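Long-range contact in hypothetical membrane protein (Corynebacterium glutamicum, PDB 6JS9), which binds heme through its N-terminal HtaA domain, the part in this crystal, and probably passes it on during heme uptake: residues D38-R52 and Q63-L75. Residues are numbered along the deposited sequence; the frame is centred on the assembly and turned at random.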
loop_
_atom_site.group_PDB
_atom_site.type_symbol
_atom_site.label_atom_id
_atom_site.label_comp_id
_atom_site.label_asym_id
_atom_site.label_seq_id
_atom_site.Cartn_x
_atom_site.Cartn_y
_atom_site.Cartn_z
ATOM N N ASP A 38 -2.280 9.993 9.300
ATOM C CA ASP A 38 -2.427 10.924 8.177
ATOM C C ASP A 38 -3.748 10.736 7.426
ATOM O O ASP A 38 -3.816 10.950 6.214
ATOM C CB ASP A 38 -1.235 10.811 7.216
ATOM C CG ASP A 38 0.100 10.963 7.927
ATOM O OD1 ASP A 38 0.534 9.997 8.588
ATOM O OD2 ASP A 38 0.717 12.038 7.848
ATOM N N GLY A 39 -4.808 10.330 8.128
ATOM C CA GLY A 39 -6.130 10.242 7.546
ATOM C C GLY A 39 -6.592 8.849 7.152
ATOM O O GLY A 39 -7.786 8.677 6.861
ATOM N N ALA A 40 -5.697 7.860 7.122
ATOM C CA ALA A 40 -6.106 6.493 6.820
ATOM C C ALA A 40 -7.058 5.962 7.891
ATOM O O ALA A 40 -6.948 6.296 9.074
ATOM C CB ALA A 40 -4.884 5.582 6.711
ATOM N N SER A 41 -8.010 5.132 7.461
ATOM C CA SER A 41 -9.015 4.536 8.334
ATOM C C SER A 41 -8.933 3.021 8.238
ATOM O O SER A 41 -8.458 2.468 7.240
ATOM C CB SER A 41 -10.440 4.986 7.970
ATOM O OG SER A 41 -10.529 6.390 7.785
ATOM N N ASP A 42 -9.429 2.348 9.282
ATOM C CA ASP A 42 -9.259 0.901 9.375
ATOM C C ASP A 42 -10.155 0.161 8.388
ATOM O O ASP A 42 -9.699 -0.758 7.697
ATOM C CB ASP A 42 -9.528 0.434 10.799
ATOM C CG ASP A 42 -9.159 -1.015 11.003
ATOM O OD1 ASP A 42 -10.080 -1.866 11.014
ATOM O OD2 ASP A 42 -7.946 -1.293 11.125
ATOM N N ASN A 43 -11.433 0.540 8.316
ATOM C CA ASN A 43 -12.390 -0.037 7.363
ATOM C C ASN A 43 -12.327 -1.569 7.364
ATOM O O ASN A 43 -12.361 -2.222 6.317
ATOM C CB ASN A 43 -12.176 0.538 5.958
ATOM C CG ASN A 43 -13.265 0.125 4.979
ATOM O OD1 ASN A 43 -12.988 -0.497 3.949
ATOM N ND2 ASN A 43 -14.509 0.463 5.297
ATOM N N GLY A 44 -12.230 -2.139 8.567
ATOM C CA GLY A 44 -12.283 -3.572 8.778
ATOM C C GLY A 44 -11.000 -4.324 8.508
ATOM O O GLY A 44 -11.040 -5.554 8.403
ATOM N N GLY A 45 -9.859 -3.632 8.411
ATOM C CA GLY A 45 -8.616 -4.229 7.963
ATOM C C GLY A 45 -8.310 -3.957 6.506
ATOM O O GLY A 45 -7.173 -4.177 6.064
ATOM N N ASN A 46 -9.298 -3.483 5.755
ATOM C CA ASN A 46 -9.107 -3.047 4.382
ATOM C C ASN A 46 -8.905 -1.532 4.382
ATOM O O ASN A 46 -9.784 -0.737 4.010
ATOM C CB ASN A 46 -10.298 -3.478 3.539
ATOM C CG ASN A 46 -10.611 -4.952 3.708
ATOM O OD1 ASN A 46 -9.751 -5.811 3.502
ATOM N ND2 ASN A 46 -11.837 -5.251 4.125
ATOM N N PHE A 47 -7.707 -1.159 4.829
ATOM C CA PHE A 47 -7.359 0.227 5.125
ATOM C C PHE A 47 -7.809 1.185 4.028
ATOM O O PHE A 47 -7.536 0.968 2.845
ATOM C CB PHE A 47 -5.852 0.332 5.325
ATOM C CG PHE A 47 -5.326 -0.583 6.398
ATOM C CD1 PHE A 47 -6.154 -1.010 7.431
ATOM C CD2 PHE A 47 -4.013 -1.000 6.383
ATOM C CE1 PHE A 47 -5.684 -1.851 8.425
ATOM C CE2 PHE A 47 -3.532 -1.842 7.381
ATOM C CZ PHE A 47 -4.374 -2.260 8.402
ATOM N N ALA A 48 -8.491 2.253 4.439
ATOM C CA ALA A 48 -9.110 3.213 3.528
ATOM C C ALA A 48 -8.264 4.483 3.446
ATOM O O ALA A 48 -8.034 5.149 4.464
ATOM C CB ALA A 48 -10.528 3.545 3.989
ATOM N N PHE A 49 -7.813 4.817 2.238
ATOM C CA PHE A 49 -7.018 6.011 1.966
ATOM C C PHE A 49 -7.798 6.958 1.054
ATOM O O PHE A 49 -8.259 6.551 -0.019
ATOM C CB PHE A 49 -5.687 5.636 1.308
ATOM C CG PHE A 49 -4.915 4.570 2.065
ATOM C CD1 PHE A 49 -4.034 4.921 3.092
ATOM C CD2 PHE A 49 -5.075 3.232 1.757
ATOM C CE1 PHE A 49 -3.315 3.943 3.797
ATOM C CE2 PHE A 49 -4.352 2.241 2.465
ATOM C CZ PHE A 49 -3.477 2.607 3.484
ATOM N N THR A 50 -7.931 8.258 1.481
ATOM C CA THR A 50 -8.674 9.240 0.701
ATOM C C THR A 50 -7.763 9.938 -0.311
ATOM O O THR A 50 -6.571 10.116 -0.052
ATOM C CB THR A 50 -9.301 10.284 1.622
ATOM O OG1 THR A 50 -8.263 11.008 2.294
ATOM C CG2 THR A 50 -10.197 9.616 2.640
ATOM N N PRO A 51 -8.300 10.350 -1.470
ATOM C CA PRO A 51 -7.471 11.060 -2.461
ATOM C C PRO A 51 -7.041 12.429 -1.950
ATOM O O PRO A 51 -7.818 13.156 -1.327
ATOM C CB PRO A 51 -8.394 11.201 -3.682
ATOM C CG PRO A 51 -9.639 10.418 -3.362
ATOM C CD PRO A 51 -9.713 10.261 -1.883
ATOM N N ARG A 52 -5.796 12.790 -2.237
ATOM C CA ARG A 52 -5.255 14.064 -1.775
ATOM C C ARG A 52 -5.677 15.212 -2.692
ATOM O O ARG A 52 -5.633 15.091 -3.918
ATOM C CB ARG A 52 -3.732 13.976 -1.713
ATOM C CG ARG A 52 -3.113 14.719 -0.565
ATOM C CD ARG A 52 -1.622 14.519 -0.577
ATOM N NE ARG A 52 -1.172 13.560 0.427
ATOM C CZ ARG A 52 0.016 12.966 0.381
ATOM N NH1 ARG A 52 0.834 13.230 -0.628
ATOM N NH2 ARG A 52 0.385 12.106 1.327
ATOM N N GLN A 63 -4.903 6.880 -18.434
ATOM C CA GLN A 63 -3.661 6.907 -17.671
ATOM C C GLN A 63 -3.621 8.135 -16.781
ATOM O O GLN A 63 -4.008 9.232 -17.193
ATOM C CB GLN A 63 -2.395 6.883 -18.579
ATOM C CG GLN A 63 -2.351 5.678 -19.493
ATOM C CD GLN A 63 -1.079 5.565 -20.302
ATOM O OE1 GLN A 63 -0.147 6.361 -20.157
ATOM N NE2 GLN A 63 -1.029 4.556 -21.153
ATOM N N GLY A 64 -3.133 7.937 -15.565
ATOM C CA GLY A 64 -2.972 9.023 -14.625
ATOM C C GLY A 64 -2.539 8.465 -13.295
ATOM O O GLY A 64 -2.479 7.246 -13.097
ATOM N N THR A 65 -2.247 9.380 -12.366
ATOM C CA THR A 65 -1.837 9.008 -11.012
ATOM C C THR A 65 -2.712 9.712 -9.984
ATOM O O THR A 65 -3.000 10.902 -10.122
ATOM C CB THR A 65 -0.367 9.367 -10.759
ATOM O OG1 THR A 65 0.450 8.698 -11.721
ATOM C CG2 THR A 65 0.058 8.944 -9.365
ATOM N N VAL A 66 -3.117 8.989 -8.941
ATOM C CA VAL A 66 -3.836 9.592 -7.823
ATOM C C VAL A 66 -3.023 9.382 -6.551
ATOM O O VAL A 66 -2.710 8.239 -6.183
ATOM C CB VAL A 66 -5.253 9.024 -7.677
ATOM C CG1 VAL A 66 -5.962 9.696 -6.512
ATOM C CG2 VAL A 66 -6.031 9.227 -8.960
ATOM N N GLU A 67 -2.675 10.482 -5.886
ATOM C CA GLU A 67 -1.986 10.428 -4.605
ATOM C C GLU A 67 -3.018 10.418 -3.486
ATOM O O GLU A 67 -4.048 11.091 -3.579
ATOM C CB GLU A 67 -1.052 11.626 -4.449
ATOM C CG GLU A 67 0.073 11.660 -5.468
ATOM C CD GLU A 67 0.976 12.860 -5.280
ATOM O OE1 GLU A 67 0.612 13.772 -4.500
ATOM O OE2 GLU A 67 2.054 12.887 -5.907
ATOM N N PHE A 68 -2.731 9.666 -2.427
ATOM C CA PHE A 68 -3.663 9.440 -1.327
ATOM C C PHE A 68 -3.098 9.951 -0.008
ATOM O O PHE A 68 -1.881 10.011 0.184
ATOM C CB PHE A 68 -3.987 7.940 -1.184
ATOM C CG PHE A 68 -4.809 7.398 -2.314
ATOM C CD1 PHE A 68 -4.200 6.932 -3.470
ATOM C CD2 PHE A 68 -6.198 7.382 -2.231
ATOM C CE1 PHE A 68 -4.953 6.453 -4.536
ATOM C CE2 PHE A 68 -6.967 6.899 -3.288
ATOM C CZ PHE A 68 -6.339 6.430 -4.442
ATOM N N ASN A 69 -4.001 10.332 0.896
ATOM C CA ASN A 69 -3.644 10.589 2.281
ATOM C C ASN A 69 -3.571 9.283 3.047
ATOM O O ASN A 69 -4.413 8.399 2.866
ATOM C CB ASN A 69 -4.678 11.489 2.950
ATOM C CG ASN A 69 -4.629 12.896 2.425
ATOM O OD1 ASN A 69 -3.568 13.530 2.421
ATOM N ND2 ASN A 69 -5.769 13.394 1.962
ATOM N N GLY A 70 -2.578 9.169 3.912
ATOM C CA GLY A 70 -2.549 8.102 4.894
ATOM C C GLY A 70 -1.194 7.436 5.005
ATOM O O GLY A 70 -0.352 7.510 4.110
ATOM N N SER A 71 -0.985 6.760 6.136
ATOM C CA SER A 71 0.217 5.956 6.349
ATOM C C SER A 71 -0.148 4.737 7.183
ATOM O O SER A 71 -1.163 4.729 7.883
ATOM C CB SER A 71 1.322 6.759 7.042
ATOM O OG SER A 71 0.902 7.147 8.341
ATOM N N VAL A 72 0.689 3.698 7.092
ATOM C CA VAL A 72 0.533 2.470 7.874
ATOM C C VAL A 72 1.867 2.162 8.524
ATOM O O VAL A 72 2.889 2.118 7.832
ATOM C CB VAL A 72 0.108 1.265 7.013
ATOM C CG1 VAL A 72 -0.290 0.098 7.907
ATOM C CG2 VAL A 72 -1.016 1.643 6.048
ATOM N N HIS A 73 1.860 1.925 9.838
ATOM C CA HIS A 73 3.081 1.643 10.591
ATOM C C HIS A 73 2.998 0.246 11.207
ATOM O O HIS A 73 2.224 0.027 12.145
ATOM C CB HIS A 73 3.310 2.697 11.672
ATOM C CG HIS A 73 4.617 2.545 12.384
ATOM N ND1 HIS A 73 4.886 3.152 13.591
ATOM C CD2 HIS A 73 5.734 1.852 12.055
ATOM C CE1 HIS A 73 6.112 2.839 13.975
ATOM N NE2 HIS A 73 6.650 2.055 13.056
ATOM N N PHE A 74 3.810 -0.687 10.693
ATOM C CA PHE A 74 3.882 -2.048 11.211
ATOM C C PHE A 74 5.021 -2.176 12.221
ATOM O O PHE A 74 6.160 -1.786 11.941
ATOM C CB PHE A 74 4.112 -3.063 10.086
ATOM C CG PHE A 74 3.092 -3.017 8.988
ATOM C CD1 PHE A 74 1.849 -3.613 9.152
ATOM C CD2 PHE A 74 3.383 -2.403 7.785
ATOM C CE1 PHE A 74 0.897 -3.571 8.127
ATOM C CE2 PHE A 74 2.448 -2.372 6.748
ATOM C CZ PHE A 74 1.208 -2.967 6.924
ATOM N N LEU A 75 4.718 -2.763 13.375
ATOM C CA LEU A 75 5.705 -3.061 14.403
ATOM C C LEU A 75 5.635 -4.544 14.717
ATOM O O LEU A 75 4.541 -5.102 14.833
ATOM C CB LEU A 75 5.454 -2.265 15.691
ATOM C CG LEU A 75 5.740 -0.767 15.705
ATOM C CD1 LEU A 75 5.278 -0.142 17.015
ATOM C CD2 LEU A 75 7.229 -0.476 15.456
#
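The guanidinium of Arg52 has the carbonyl oxygen of Phe68 over one face and the amide oxygen of Asn69 at its edge. Phe68 O sits 3.1 Å above the guanidinium plane, nearer the rim than the middle, an approach unsuited to a hydrogen bond. Arg52 NE, by contrast, donates to Asn69 OD1 at 3.1 Å; the oxygen lies in the guanidinium plane, yet NE stands well above the plane of the amide carbonyl. The bend in the arginine chain at chi3 (-103°) brings NE back to this oxygen, while Arg52 NH1 lies at the distance of a long salt bridge, 3.9 Å, from Glu67 OE1. At the other end of the same amide, Asn69 ND2 gives a weak hydrogen bond to Thr50 OG1, so the amide bridges two residues of 38-52.

The Phe49 ring is met at its edge by Asn69 O, the CA of Gly70 and Val72 CG2, the last 3.7 Å from Phe49 CZ. The other methyl of Val72, CG1, touches Phe47 CE2, and with Ile34 these side chains form an apolar cluster. Further along, Phe68 CD2 lies against the carbonyl of Phe49, and Pro51 packs on Val66, beside Leu180 of strand 177-183.

Two backbone bonds flank the non-hydrogen-bonded pair Pro51 and Phe68: Asn69 N to Thr50 O, 2.7 Å, and Arg52 N to Glu67 O, 2.8 Å. Near Gly70, Asp38 comes alongside, and its OD1 accepts a 2.9 Å hydrogen bond from Ser71 OG, on the anti side of the carboxylate. The arrangement is that of an antiparallel beta hairpin, strands 48-58 and 63-79; both strands are interrupted by a bulge or short loop, and 63-79 also pairs with strands 33-37 and 82-97 within the large antiparallel sheet of the heme-binding HtaA domain.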